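Local coordinates for protein endonuclease V (Bacillus subtilis, PDB 3GA2) that probably repairs DNA with deaminated bases, using magnesium to nick the strand on the 3' side of deoxyinosine while leaving the lesion in place, at residues A[181-186]-A[209-214]; A[4-9]-A[133-138]; A[37-42]-A[65-70]; A[45-50]-A[58-63]. The protein carries 1 engineered substitution. All coordinates share one frame; numbering follows the deposited sequence.

Interaction 1: residues A[181-186]-A[209-214]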
loop_
_atom_site.group_PDB
_atom_site.type_symbol
_atom_site.label_atom_id
_atom_site.label_comp_id
_atom_site.label_asym_id
_atom_site.label_seq_id
_atom_site.Cartn_x
_atom_site.Cartn_y
_atom_site.Cartn_z
ATOM N N THR A 181 16.450 -0.595 1.000
ATOM C CA THR A 181 16.113 -1.302 2.224
ATOM C C THR A 181 17.120 -2.409 2.459
ATOM O O THR A 181 17.628 -2.576 3.566
ATOM C CB THR A 181 14.711 -1.894 2.157
ATOM O OG1 THR A 181 14.514 -2.505 0.880
ATOM C CG2 THR A 181 13.675 -0.807 2.373
ATOM N N ARG A 182 17.410 -3.165 1.413
ATOM C CA ARG A 182 18.380 -4.242 1.511
ATOM C C ARG A 182 19.568 -3.778 0.669
ATOM O O ARG A 182 19.403 -3.387 -0.489
ATOM C CB ARG A 182 17.767 -5.534 0.969
ATOM C CG ARG A 182 18.638 -6.755 1.118
ATOM C CD ARG A 182 17.936 -7.952 0.532
ATOM N NE ARG A 182 18.804 -9.120 0.459
ATOM C CZ ARG A 182 18.552 -10.182 -0.297
ATOM N NH1 ARG A 182 17.453 -10.219 -1.045
ATOM N NH2 ARG A 182 19.396 -11.204 -0.310
ATOM N N ARG A 183 20.763 -3.798 1.249
ATOM C CA ARG A 183 21.939 -3.317 0.532
ATOM C C ARG A 183 22.250 -4.031 -0.775
ATOM O O ARG A 183 22.102 -5.247 -0.894
ATOM C CB ARG A 183 23.172 -3.338 1.441
ATOM C CG ARG A 183 23.522 -4.693 2.007
ATOM C CD ARG A 183 24.796 -4.613 2.849
ATOM N NE ARG A 183 25.980 -4.328 2.044
ATOM C CZ ARG A 183 26.472 -5.153 1.123
ATOM N NH1 ARG A 183 27.558 -4.816 0.436
ATOM N NH2 ARG A 183 25.885 -6.321 0.895
ATOM N N ASP A 184 22.673 -3.238 -1.755
ATOM C CA ASP A 184 23.037 -3.719 -3.086
ATOM C C ASP A 184 21.861 -4.233 -3.916
ATOM O O ASP A 184 21.934 -4.233 -5.145
ATOM C CB ASP A 184 24.114 -4.808 -2.982
ATOM C CG ASP A 184 25.059 -4.813 -4.175
ATOM O OD1 ASP A 184 24.576 -4.904 -5.326
ATOM O OD2 ASP A 184 26.288 -4.731 -3.963
ATOM N N VAL A 185 20.782 -4.668 -3.267
ATOM C CA VAL A 185 19.625 -5.168 -4.011
ATOM C C VAL A 185 18.742 -4.007 -4.459
ATOM O O VAL A 185 18.881 -2.888 -3.965
ATOM C CB VAL A 185 18.770 -6.152 -3.171
ATOM C CG1 VAL A 185 19.675 -7.079 -2.375
ATOM C CG2 VAL A 185 17.818 -5.394 -2.267
ATOM N N LYS A 186 17.833 -4.278 -5.393
ATOM C CA LYS A 186 16.936 -3.251 -5.918
ATOM C C LYS A 186 16.224 -2.492 -4.808
ATOM O O LYS A 186 15.668 -3.085 -3.889
ATOM C CB LYS A 186 15.893 -3.873 -6.850
ATOM C CG LYS A 186 15.000 -2.856 -7.558
ATOM C CD LYS A 186 14.025 -3.562 -8.487
ATOM C CE LYS A 186 13.165 -2.590 -9.273
ATOM N NZ LYS A 186 12.194 -3.323 -10.141
ATOM N N ILE A 209 12.584 -3.252 8.655
ATOM C CA ILE A 209 13.481 -3.873 7.695
ATOM C C ILE A 209 14.537 -4.786 8.306
ATOM O O ILE A 209 15.213 -4.425 9.271
ATOM C CB ILE A 209 14.211 -2.801 6.857
ATOM C CG1 ILE A 209 13.200 -1.991 6.036
ATOM C CG2 ILE A 209 15.238 -3.465 5.954
ATOM C CD1 ILE A 209 12.417 -2.817 5.013
ATOM N N ASN A 210 14.671 -5.973 7.734
ATOM C CA ASN A 210 15.681 -6.922 8.176
ATOM C C ASN A 210 16.403 -7.344 6.898
ATOM O O ASN A 210 15.824 -7.294 5.812
ATOM C CB ASN A 210 15.037 -8.134 8.854
ATOM C CG ASN A 210 14.907 -9.319 7.923
ATOM O OD1 ASN A 210 14.176 -9.275 6.935
ATOM N ND2 ASN A 210 15.629 -10.391 8.232
ATOM N N GLN A 211 17.660 -7.751 7.015
ATOM C CA GLN A 211 18.419 -8.152 5.841
ATOM C C GLN A 211 18.017 -9.526 5.318
ATOM O O GLN A 211 18.839 -10.442 5.243
ATOM C CB GLN A 211 19.918 -8.119 6.145
ATOM C CG GLN A 211 20.449 -6.722 6.435
ATOM C CD GLN A 211 20.103 -5.731 5.336
ATOM O OE1 GLN A 211 20.497 -5.899 4.179
ATOM N NE2 GLN A 211 19.360 -4.691 5.695
ATOM N N GLU A 212 16.745 -9.659 4.956
ATOM C CA GLU A 212 16.209 -10.908 4.426
ATOM C C GLU A 212 15.426 -10.568 3.158
ATOM O O GLU A 212 15.371 -11.354 2.213
ATOM C CB GLU A 212 15.273 -11.555 5.451
ATOM C CG GLU A 212 15.347 -13.071 5.509
ATOM C CD GLU A 212 16.551 -13.570 6.292
ATOM O OE1 GLU A 212 17.693 -13.206 5.938
ATOM O OE2 GLU A 212 16.349 -14.331 7.265
ATOM N N SER A 213 14.823 -9.382 3.157
ATOM C CA SER A 213 14.046 -8.898 2.023
ATOM C C SER A 213 14.070 -7.380 1.974
ATOM O O SER A 213 14.395 -6.719 2.962
ATOM C CB SER A 213 12.598 -9.370 2.122
ATOM O OG SER A 213 12.525 -10.784 2.071
ATOM N N ARG A 214 13.725 -6.824 0.822
ATOM C CA ARG A 214 13.707 -5.374 0.681
ATOM C C ARG A 214 12.350 -4.815 1.102
ATOM O O ARG A 214 12.154 -3.602 1.130
ATOM C CB ARG A 214 14.003 -4.976 -0.763
ATOM C CG ARG A 214 13.071 -5.595 -1.778
ATOM C CD ARG A 214 13.384 -5.083 -3.173
ATOM N NE ARG A 214 12.486 -5.664 -4.167
ATOM C CZ ARG A 214 11.995 -4.999 -5.205
ATOM N NH1 ARG A 214 12.312 -3.721 -5.392
ATOM N NH2 ARG A 214 11.187 -5.611 -6.052
HETATM O O HOH W 1 14.375 -8.797 -1.616
#
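Two surface loops of the RNase H-like fold meet where T181 and R214 join, and the hydroxyl of T181 bridges them: OG1 donates to R214 O at 2.6 Å, in the carbonyl plane and on a lone pair. The torsion chi1 of 44° sets OG1 between the backbone N and the carbonyl carbon of T181, and CG2 lies beside the backbone N, 3.5 Å from I209 CD1. Threonine suits the place because its two branches do different work, one polar and one apolar. An alanine here would probably leave R214 O without this donor and open a gap beside I209 CD1. The carbonyl O of T181 takes a weak, long bond from Q211 NE2 at 3.5 Å. R214 runs extended from CG to NE past the backbone of K186, CD lying 3.1 Å from K186 O, and its NH1 rests 3.5 Å from K186 CD. A water accepts from R214 N and, weakly, from R182 NH1. R214 NH1 hydrogen-bonds K145 O. The side chain of R214 lies about 8 Å from that of D116, a predicted magnesium ligand. Both T181 and R214 rest on I188 of strand 188-194, while E212 touches helix 217-235.

Interaction 2: residues A[4-9]-A[133-138]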
loop_
_atom_site.group_PDB
_atom_site.type_symbol
_atom_site.label_atom_id
_atom_site.label_comp_id
_atom_site.label_asym_id
_atom_site.label_seq_id
_atom_site.Cartn_x
_atom_site.Cartn_y
_atom_site.Cartn_z
ATOM N N PHE A 4 -14.693 3.770 7.260
ATOM C CA PHE A 4 -15.516 4.893 6.835
ATOM C C PHE A 4 -16.062 4.669 5.435
ATOM O O PHE A 4 -15.318 4.317 4.525
ATOM C CB PHE A 4 -14.718 6.196 6.873
ATOM C CG PHE A 4 -14.338 6.627 8.256
ATOM C CD1 PHE A 4 -13.218 6.090 8.884
ATOM C CD2 PHE A 4 -15.120 7.546 8.949
ATOM C CE1 PHE A 4 -12.885 6.465 10.184
ATOM C CE2 PHE A 4 -14.794 7.923 10.246
ATOM C CZ PHE A 4 -13.676 7.383 10.866
ATOM N N ASP A 5 -17.365 4.867 5.272
ATOM C CA ASP A 5 -18.018 4.689 3.977
ATOM C C ASP A 5 -17.781 5.929 3.118
ATOM O O ASP A 5 -18.703 6.701 2.855
ATOM C CB ASP A 5 -19.522 4.478 4.170
ATOM C CG ASP A 5 -20.185 3.853 2.957
ATOM O OD1 ASP A 5 -19.946 4.328 1.826
ATOM O OD2 ASP A 5 -20.954 2.887 3.134
ATOM N N VAL A 6 -16.537 6.114 2.686
ATOM C CA VAL A 6 -16.163 7.265 1.873
ATOM C C VAL A 6 -17.029 7.410 0.626
ATOM O O VAL A 6 -17.674 8.438 0.430
ATOM C CB VAL A 6 -14.689 7.177 1.432
ATOM C CG1 VAL A 6 -14.296 8.437 0.685
ATOM C CG2 VAL A 6 -13.796 6.972 2.647
ATOM N N HIS A 7 -17.033 6.383 -0.218
ATOM C CA HIS A 7 -17.821 6.418 -1.439
ATOM C C HIS A 7 -18.154 5.027 -1.955
ATOM O O HIS A 7 -17.603 4.024 -1.500
ATOM C CB HIS A 7 -17.081 7.187 -2.539
ATOM C CG HIS A 7 -15.789 6.557 -2.960
ATOM N ND1 HIS A 7 -14.570 6.921 -2.423
ATOM C CD2 HIS A 7 -15.521 5.600 -3.879
ATOM C CE1 HIS A 7 -13.611 6.220 -2.997
ATOM N NE2 HIS A 7 -14.160 5.410 -3.885
ATOM N N LYS A 8 -19.055 4.981 -2.928
ATOM C CA LYS A 8 -19.474 3.723 -3.525
ATOM C C LYS A 8 -18.588 3.419 -4.725
ATOM O O LYS A 8 -17.820 4.268 -5.169
ATOM C CB LYS A 8 -20.936 3.825 -3.962
ATOM C CG LYS A 8 -21.177 4.912 -4.996
ATOM C CD LYS A 8 -22.512 5.603 -4.791
ATOM C CE LYS A 8 -22.641 6.813 -5.706
ATOM N NZ LYS A 8 -23.811 7.664 -5.352
ATOM N N PHE A 9 -18.700 2.205 -5.248
ATOM C CA PHE A 9 -17.903 1.800 -6.397
ATOM C C PHE A 9 -18.782 1.585 -7.625
ATOM O O PHE A 9 -18.796 0.500 -8.202
ATOM C CB PHE A 9 -17.137 0.522 -6.056
ATOM C CG PHE A 9 -16.150 0.699 -4.939
ATOM C CD1 PHE A 9 -14.874 1.192 -5.191
ATOM C CD2 PHE A 9 -16.516 0.434 -3.625
ATOM C CE1 PHE A 9 -13.979 1.420 -4.150
ATOM C CE2 PHE A 9 -15.631 0.660 -2.579
ATOM C CZ PHE A 9 -14.360 1.156 -2.843
ATOM N N ALA A 133 -6.493 4.895 2.678
ATOM C CA ALA A 133 -6.441 5.593 3.958
ATOM C C ALA A 133 -7.774 6.217 4.350
ATOM O O ALA A 133 -8.171 6.153 5.512
ATOM C CB ALA A 133 -5.363 6.657 3.931
ATOM N N PHE A 134 -8.467 6.820 3.390
ATOM C CA PHE A 134 -9.745 7.443 3.705
ATOM C C PHE A 134 -10.734 6.433 4.270
ATOM O O PHE A 134 -11.438 6.724 5.234
ATOM C CB PHE A 134 -10.336 8.126 2.471
ATOM C CG PHE A 134 -9.482 9.230 1.930
ATOM C CD1 PHE A 134 -8.625 9.003 0.860
ATOM C CD2 PHE A 134 -9.519 10.492 2.503
ATOM C CE1 PHE A 134 -7.811 10.024 0.364
ATOM C CE2 PHE A 134 -8.711 11.521 2.017
ATOM C CZ PHE A 134 -7.856 11.283 0.946
ATOM N N PHE A 135 -10.785 5.241 3.686
ATOM C CA PHE A 135 -11.699 4.221 4.179
ATOM C C PHE A 135 -11.279 3.686 5.546
ATOM O O PHE A 135 -12.112 3.502 6.434
ATOM C CB PHE A 135 -11.789 3.047 3.209
ATOM C CG PHE A 135 -12.548 3.344 1.951
ATOM C CD1 PHE A 135 -11.924 3.961 0.873
ATOM C CD2 PHE A 135 -13.880 2.958 1.828
ATOM C CE1 PHE A 135 -12.614 4.188 -0.321
ATOM C CE2 PHE A 135 -14.582 3.178 0.642
ATOM C CZ PHE A 135 -13.945 3.795 -0.437
ATOM N N LEU A 136 -9.983 3.437 5.707
ATOM C CA LEU A 136 -9.448 2.898 6.954
ATOM C C LEU A 136 -9.400 3.906 8.098
ATOM O O LEU A 136 -9.423 3.523 9.267
ATOM C CB LEU A 136 -8.038 2.340 6.724
ATOM C CG LEU A 136 -7.841 1.275 5.643
ATOM C CD1 LEU A 136 -6.355 0.923 5.524
ATOM C CD2 LEU A 136 -8.651 0.030 5.989
ATOM N N GLY A 137 -9.330 5.191 7.767
ATOM C CA GLY A 137 -9.259 6.211 8.805
ATOM C C GLY A 137 -7.983 6.065 9.628
ATOM O O GLY A 137 -7.916 6.482 10.784
ATOM N N LYS A 138 -6.961 5.463 9.030
ATOM C CA LYS A 138 -5.700 5.272 9.714
ATOM C C LYS A 138 -4.533 5.722 8.854
ATOM O O LYS A 138 -4.654 5.856 7.644
ATOM C CB LYS A 138 -5.510 3.793 10.078
ATOM C CG LYS A 138 -6.502 3.245 11.101
ATOM C CD LYS A 138 -6.301 3.868 12.485
ATOM C CE LYS A 138 -7.073 3.102 13.560
ATOM N NZ LYS A 138 -6.768 3.589 14.937
#
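F135 O, a carbonyl in the last turn of helix 128-136, accepts from F4 N at 2.7 Å, the donor lying in the carbonyl plane with an N-H...O angle of 156°. This bond ties the N-terminal arm to the helix end. The F4 ring turns its edge to the same oxygen and lies beside G137, with CE1 3.9 Å from G137 CA. Glycine suits this position twice over: it has positive phi as the chain leaves the helix, and it brings no side chain against the phenyl ring. V6 CG2 sits over the centre of the F135 ring in a CH-pi contact, 3.9 Å from the centroid, and lies 3.7 Å from F134 CB. Valine suits the place because one small methyl can cover the ring and still touch F134 C of the helix backbone. Further along, H7, F9 and F135 form an aromatic cluster that seats the arm on the helix. A chi1 of 63° sets H7 CG between its backbone N and carbonyl carbon, and the ring carried there offers its face to the edge of F135, a T-shaped pair with planes 69° apart and F135 CE1 3.5 Å from H7 CE1. F9 reaches F135 tip to tip, CZ to CZ at 3.6 Å, the rings nearly parallel but heavily offset. L96 and I100 of helix 96-105 also touch F135.

Interaction 3: residues A[37-42]-A[65-70]. Engineered in segment 37-42: T42 (natural residue Gly).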
loop_
_atom_site.group_PDB
_atom_site.type_symbol
_atom_site.label_atom_id
_atom_site.label_comp_id
_atom_site.label_asym_id
_atom_site.label_seq_id
_atom_site.Cartn_x
_atom_site.Cartn_y
_atom_site.Cartn_z
ATOM N N ASP A 37 8.410 4.040 17.798
ATOM C CA ASP A 37 8.169 3.427 19.097
ATOM C C ASP A 37 6.913 3.896 19.822
ATOM O O ASP A 37 6.669 3.495 20.959
ATOM C CB ASP A 37 9.381 3.598 20.008
ATOM C CG ASP A 37 10.071 4.909 19.805
ATOM O OD1 ASP A 37 9.370 5.935 19.670
ATOM O OD2 ASP A 37 11.321 4.913 19.792
ATOM N N SER A 38 6.109 4.729 19.175
ATOM C CA SER A 38 4.890 5.196 19.811
ATOM C C SER A 38 3.683 4.344 19.407
ATOM O O SER A 38 2.598 4.520 19.948
ATOM C CB SER A 38 4.617 6.662 19.453
ATOM O OG SER A 38 4.049 6.765 18.160
ATOM N N ILE A 39 3.860 3.423 18.463
ATOM C CA ILE A 39 2.740 2.587 18.021
ATOM C C ILE A 39 2.717 1.172 18.605
ATOM O O ILE A 39 3.758 0.610 18.949
ATOM C CB ILE A 39 2.696 2.476 16.488
ATOM C CG1 ILE A 39 4.097 2.175 15.950
ATOM C CG2 ILE A 39 2.106 3.752 15.895
ATOM C CD1 ILE A 39 4.186 2.124 14.440
ATOM N N ASN A 40 1.515 0.606 18.699
ATOM C CA ASN A 40 1.319 -0.734 19.240
ATOM C C ASN A 40 1.351 -1.817 18.162
ATOM O O ASN A 40 1.882 -2.906 18.380
ATOM C CB ASN A 40 -0.025 -0.825 19.979
ATOM C CG ASN A 40 -0.122 0.139 21.153
ATOM O OD1 ASN A 40 0.702 0.109 22.064
ATOM N ND2 ASN A 40 -1.142 0.996 21.135
ATOM N N THR A 41 0.771 -1.519 17.003
ATOM C CA THR A 41 0.717 -2.477 15.908
ATOM C C THR A 41 0.875 -1.822 14.534
ATOM O O THR A 41 0.636 -0.626 14.364
ATOM C CB THR A 41 -0.633 -3.231 15.911
ATOM O OG1 THR A 41 -1.707 -2.282 15.860
ATOM C CG2 THR A 41 -0.773 -4.080 17.157
ATOM N N THR A 42 1.300 -2.616 13.559
ATOM C CA THR A 42 1.442 -2.145 12.189
ATOM C C THR A 42 0.887 -3.283 11.332
ATOM O O THR A 42 1.064 -4.462 11.656
ATOM C CB THR A 42 2.926 -1.831 11.803
ATOM O OG1 THR A 42 3.654 -3.045 11.607
ATOM C CG2 THR A 42 3.606 -1.021 12.888
ATOM N N ILE A 65 1.058 -7.131 12.813
ATOM C CA ILE A 65 2.125 -7.547 13.709
ATOM C C ILE A 65 2.187 -6.621 14.916
ATOM O O ILE A 65 1.643 -5.518 14.890
ATOM C CB ILE A 65 3.515 -7.552 13.018
ATOM C CG1 ILE A 65 3.908 -6.134 12.603
ATOM C CG2 ILE A 65 3.489 -8.481 11.798
ATOM C CD1 ILE A 65 5.388 -5.972 12.343
ATOM N N ASP A 66 2.834 -7.091 15.978
ATOM C CA ASP A 66 3.010 -6.303 17.192
ATOM C C ASP A 66 4.165 -5.376 16.842
ATOM O O ASP A 66 5.198 -5.830 16.352
ATOM C CB ASP A 66 3.386 -7.223 18.358
ATOM C CG ASP A 66 3.735 -6.458 19.621
ATOM O OD1 ASP A 66 4.844 -5.886 19.691
ATOM O OD2 ASP A 66 2.894 -6.423 20.537
ATOM N N ALA A 67 3.995 -4.079 17.069
ATOM C CA ALA A 67 5.044 -3.118 16.720
ATOM C C ALA A 67 6.405 -3.382 17.356
ATOM O O ALA A 67 7.423 -3.276 16.684
ATOM C CB ALA A 67 4.585 -1.700 17.061
ATOM N N ASP A 68 6.419 -3.717 18.647
ATOM C CA ASP A 68 7.672 -3.965 19.351
ATOM C C ASP A 68 8.330 -5.312 19.026
ATOM O O ASP A 68 9.486 -5.353 18.602
ATOM C CB ASP A 68 7.474 -3.863 20.868
ATOM C CG ASP A 68 7.071 -2.467 21.328
ATOM O OD1 ASP A 68 7.234 -1.491 20.564
ATOM O OD2 ASP A 68 6.604 -2.343 22.479
ATOM N N THR A 69 7.604 -6.412 19.222
ATOM C CA THR A 69 8.159 -7.743 18.966
ATOM C C THR A 69 8.163 -8.164 17.502
ATOM O O THR A 69 8.863 -9.103 17.133
ATOM C CB THR A 69 7.393 -8.844 19.750
ATOM O OG1 THR A 69 6.106 -9.052 19.153
ATOM C CG2 THR A 69 7.216 -8.446 21.208
ATOM N N LYS A 70 7.383 -7.472 16.674
ATOM C CA LYS A 70 7.271 -7.795 15.247
ATOM C C LYS A 70 6.601 -9.151 15.008
ATOM O O LYS A 70 6.666 -9.700 13.907
ATOM C CB LYS A 70 8.649 -7.783 14.562
ATOM C CG LYS A 70 9.190 -6.399 14.229
ATOM C CD LYS A 70 9.591 -5.628 15.476
ATOM C CE LYS A 70 10.087 -4.236 15.119
ATOM N NZ LYS A 70 10.502 -3.478 16.323
#
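T42 and I65 face each other as an antiparallel hydrogen-bonded pair, T42 N giving to I65 O at 3.2 Å and I65 N to T42 O at 2.9 Å, the latter almost straight at 179°. One residue toward the open end of this hairpin, T41 and D66 form a non-hydrogen-bonded pair, and beyond it A67 N donates to N40 O at 2.7 Å from above the carbonyl plane. The short side chain of A67 suits this spot: CB meets I39 CG1 and already lies 3.1 Å from I39 O, so a larger side chain would probably crowd that carbonyl. T42 is an engineered residue, glycine in the natural protein. Its chi1 of 74° puts OG1 between the backbone N and the carbonyl carbon, and there the oxygen lies 3.3 Å from I65 CG1, buried with no polar partner in the model. D66 points away from the other strand and shapes the turn that follows: OD1 accepts from T69 N at 2.8 Å, an Asx motif. K70 N closes the same turn on D66 O, and K70 NZ reaches back to D68 O. D111 OD2 takes bonds from N40 N and T41 N, while P218 of helix 217-235 lies against both T42 and I65.

Interaction 4: residues A[45-50]-A[58-63]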
loop_
_atom_site.group_PDB
_atom_site.type_symbol
_atom_site.label_atom_id
_atom_site.label_comp_id
_atom_site.label_asym_id
_atom_site.label_seq_id
_atom_site.Cartn_x
_atom_site.Cartn_y
_atom_site.Cartn_z
ATOM N N VAL A 45 -0.534 -4.865 3.873
ATOM C CA VAL A 45 -1.587 -5.203 2.928
ATOM C C VAL A 45 -1.018 -5.541 1.558
ATOM O O VAL A 45 -0.145 -4.838 1.039
ATOM C CB VAL A 45 -2.570 -4.021 2.733
ATOM C CG1 VAL A 45 -3.815 -4.488 1.991
ATOM C CG2 VAL A 45 -2.940 -3.422 4.079
ATOM N N ASP A 46 -1.505 -6.625 0.975
ATOM C CA ASP A 46 -1.067 -6.999 -0.355
ATOM C C ASP A 46 -2.234 -7.668 -1.066
ATOM O O ASP A 46 -3.213 -8.069 -0.429
ATOM C CB ASP A 46 0.159 -7.917 -0.299
ATOM C CG ASP A 46 1.051 -7.764 -1.520
ATOM O OD1 ASP A 46 2.275 -8.013 -1.411
ATOM O OD2 ASP A 46 0.524 -7.391 -2.590
ATOM N N LEU A 47 -2.121 -7.778 -2.385
ATOM C CA LEU A 47 -3.166 -8.356 -3.222
ATOM C C LEU A 47 -2.518 -9.195 -4.317
ATOM O O LEU A 47 -1.459 -8.834 -4.834
ATOM C CB LEU A 47 -3.969 -7.225 -3.867
ATOM C CG LEU A 47 -5.441 -7.383 -4.250
ATOM C CD1 LEU A 47 -5.776 -8.834 -4.540
ATOM C CD2 LEU A 47 -6.288 -6.855 -3.121
ATOM N N ALA A 48 -3.148 -10.316 -4.661
ATOM C CA ALA A 48 -2.643 -11.201 -5.709
ATOM C C ALA A 48 -3.781 -11.566 -6.654
ATOM O O ALA A 48 -4.917 -11.748 -6.220
ATOM C CB ALA A 48 -2.042 -12.458 -5.100
ATOM N N TYR A 49 -3.469 -11.677 -7.944
ATOM C CA TYR A 49 -4.472 -12.003 -8.954
ATOM C C TYR A 49 -4.053 -13.187 -9.813
ATOM O O TYR A 49 -2.871 -13.518 -9.895
ATOM C CB TYR A 49 -4.721 -10.797 -9.863
ATOM C CG TYR A 49 -4.938 -9.506 -9.116
ATOM C CD1 TYR A 49 -3.862 -8.802 -8.574
ATOM C CD2 TYR A 49 -6.220 -8.997 -8.931
ATOM C CE1 TYR A 49 -4.059 -7.624 -7.865
ATOM C CE2 TYR A 49 -6.428 -7.820 -8.223
ATOM C CZ TYR A 49 -5.344 -7.139 -7.693
ATOM O OH TYR A 49 -5.543 -5.979 -6.984
ATOM N N TRP A 50 -5.034 -13.810 -10.462
ATOM C CA TRP A 50 -4.780 -14.958 -11.327
ATOM C C TRP A 50 -5.993 -15.232 -12.211
ATOM O O TRP A 50 -7.124 -14.919 -11.841
ATOM C CB TRP A 50 -4.481 -16.193 -10.481
ATOM C CG TRP A 50 -5.694 -16.754 -9.812
ATOM C CD1 TRP A 50 -6.475 -17.781 -10.259
ATOM C CD2 TRP A 50 -6.291 -16.293 -8.596
ATOM N NE1 TRP A 50 -7.526 -17.987 -9.395
ATOM C CE2 TRP A 50 -7.437 -17.087 -8.367
ATOM C CE3 TRP A 50 -5.973 -15.283 -7.678
ATOM C CZ2 TRP A 50 -8.266 -16.903 -7.255
ATOM C CZ3 TRP A 50 -6.797 -15.100 -6.573
ATOM C CH2 TRP A 50 -7.931 -15.907 -6.372
ATOM N N GLY A 58 -9.007 -12.062 -7.300
ATOM C CA GLY A 58 -8.021 -11.425 -6.450
ATOM C C GLY A 58 -8.190 -11.769 -4.986
ATOM O O GLY A 58 -9.306 -11.951 -4.498
ATOM N N VAL A 59 -7.070 -11.874 -4.284
ATOM C CA VAL A 59 -7.091 -12.178 -2.862
ATOM C C VAL A 59 -6.258 -11.150 -2.109
ATOM O O VAL A 59 -5.072 -10.969 -2.388
ATOM C CB VAL A 59 -6.512 -13.573 -2.567
ATOM C CG1 VAL A 59 -6.561 -13.846 -1.071
ATOM C CG2 VAL A 59 -7.297 -14.628 -3.313
ATOM N N CYS A 60 -6.885 -10.477 -1.154
ATOM C CA CYS A 60 -6.191 -9.481 -0.353
ATOM C C CYS A 60 -5.929 -10.036 1.035
ATOM O O CYS A 60 -6.841 -10.543 1.686
ATOM C CB CYS A 60 -7.025 -8.204 -0.218
ATOM S SG CYS A 60 -6.388 -7.060 1.053
ATOM N N CYS A 61 -4.681 -9.945 1.475
ATOM C CA CYS A 61 -4.302 -10.413 2.797
ATOM C C CYS A 61 -3.811 -9.241 3.627
ATOM O O CYS A 61 -3.097 -8.363 3.136
ATOM C CB CYS A 61 -3.174 -11.445 2.728
ATOM S SG CYS A 61 -3.611 -13.059 2.055
ATOM N N ILE A 62 -4.204 -9.234 4.891
ATOM C CA ILE A 62 -3.771 -8.209 5.820
ATOM C C ILE A 62 -3.091 -8.965 6.949
ATOM O O ILE A 62 -3.677 -9.868 7.547
ATOM C CB ILE A 62 -4.956 -7.397 6.384
ATOM C CG1 ILE A 62 -5.597 -6.565 5.270
ATOM C CG2 ILE A 62 -4.476 -6.482 7.512
ATOM C CD1 ILE A 62 -6.802 -5.753 5.717
ATOM N N ILE A 63 -1.839 -8.614 7.211
ATOM C CA ILE A 63 -1.069 -9.245 8.270
ATOM C C ILE A 63 -0.807 -8.174 9.313
ATOM O O ILE A 63 -0.233 -7.138 8.995
ATOM C CB ILE A 63 0.291 -9.749 7.759
ATOM C CG1 ILE A 63 0.093 -10.612 6.516
ATOM C CG2 ILE A 63 0.994 -10.530 8.857
ATOM C CD1 ILE A 63 -0.731 -11.863 6.757
#
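L47 has CG anti to its backbone N (chi1 -151°) and an unusual chi2 of -27°, away from the preferred rotamers, which places CD1 by V59 O. CD1 also lies over one face of the Y49 ring, offset toward its rim, and CD2 lies 3.3 Å from C60 CB, a closeness that is doubtful given the rotamer. The two strands form the antiparallel hairpin of the RNase H-like sheet. D46 pairs with C61 (N to O 3.2 Å, O to N 3.0 Å) and A48 with V59, both hydrogen-bonded pairs. D46 is a predicted magnesium ligand, as is D116 on the adjoining strand; D46 OD2 accepts from L47 N at 2.7 Å, which helps fix the carboxylate. An alanine in place of L47 would probably open a gap beside C60 CB and strip the Y49 ring of the methyl on that face. V45, L47, C60 and I62 share one side of the sheet, where C60 and I62 meet helix 96-105 and V45 CG1 touches C60 SG at 3.8 Å. On the other side C61 meets helix 217-235. Glycine suits position 58 because a side chain there would crowd Y49 and L47; the OH of Y49 bonds E95 OE2. Near the turn of the hairpin, W50 directs the edge of its indole to V59, with CZ3 3.3 Å from V59 CG2.

From the N terminus, the arm 4-9 waits until 133-138 to be met, so interaction 2 closes the longest loop and fastens the arm to the end of helix 128-136. Within that loop lie both hairpin contacts: interaction 3 joins the open end of the hairpin, the start of strand 41-52 and the end of strand 55-66, and interaction 4, lying between its two segments, joins the middle of the same strands near the predicted metal ligand D46. Interaction 1 opens only after interaction 2 has closed, linking the loop before strand 188-194 to the one ahead of helix 217-235. None of the contacts cross. Interactions 1 and 2 sit on opposite sides of the chain's centre, with centres about 32 Å apart.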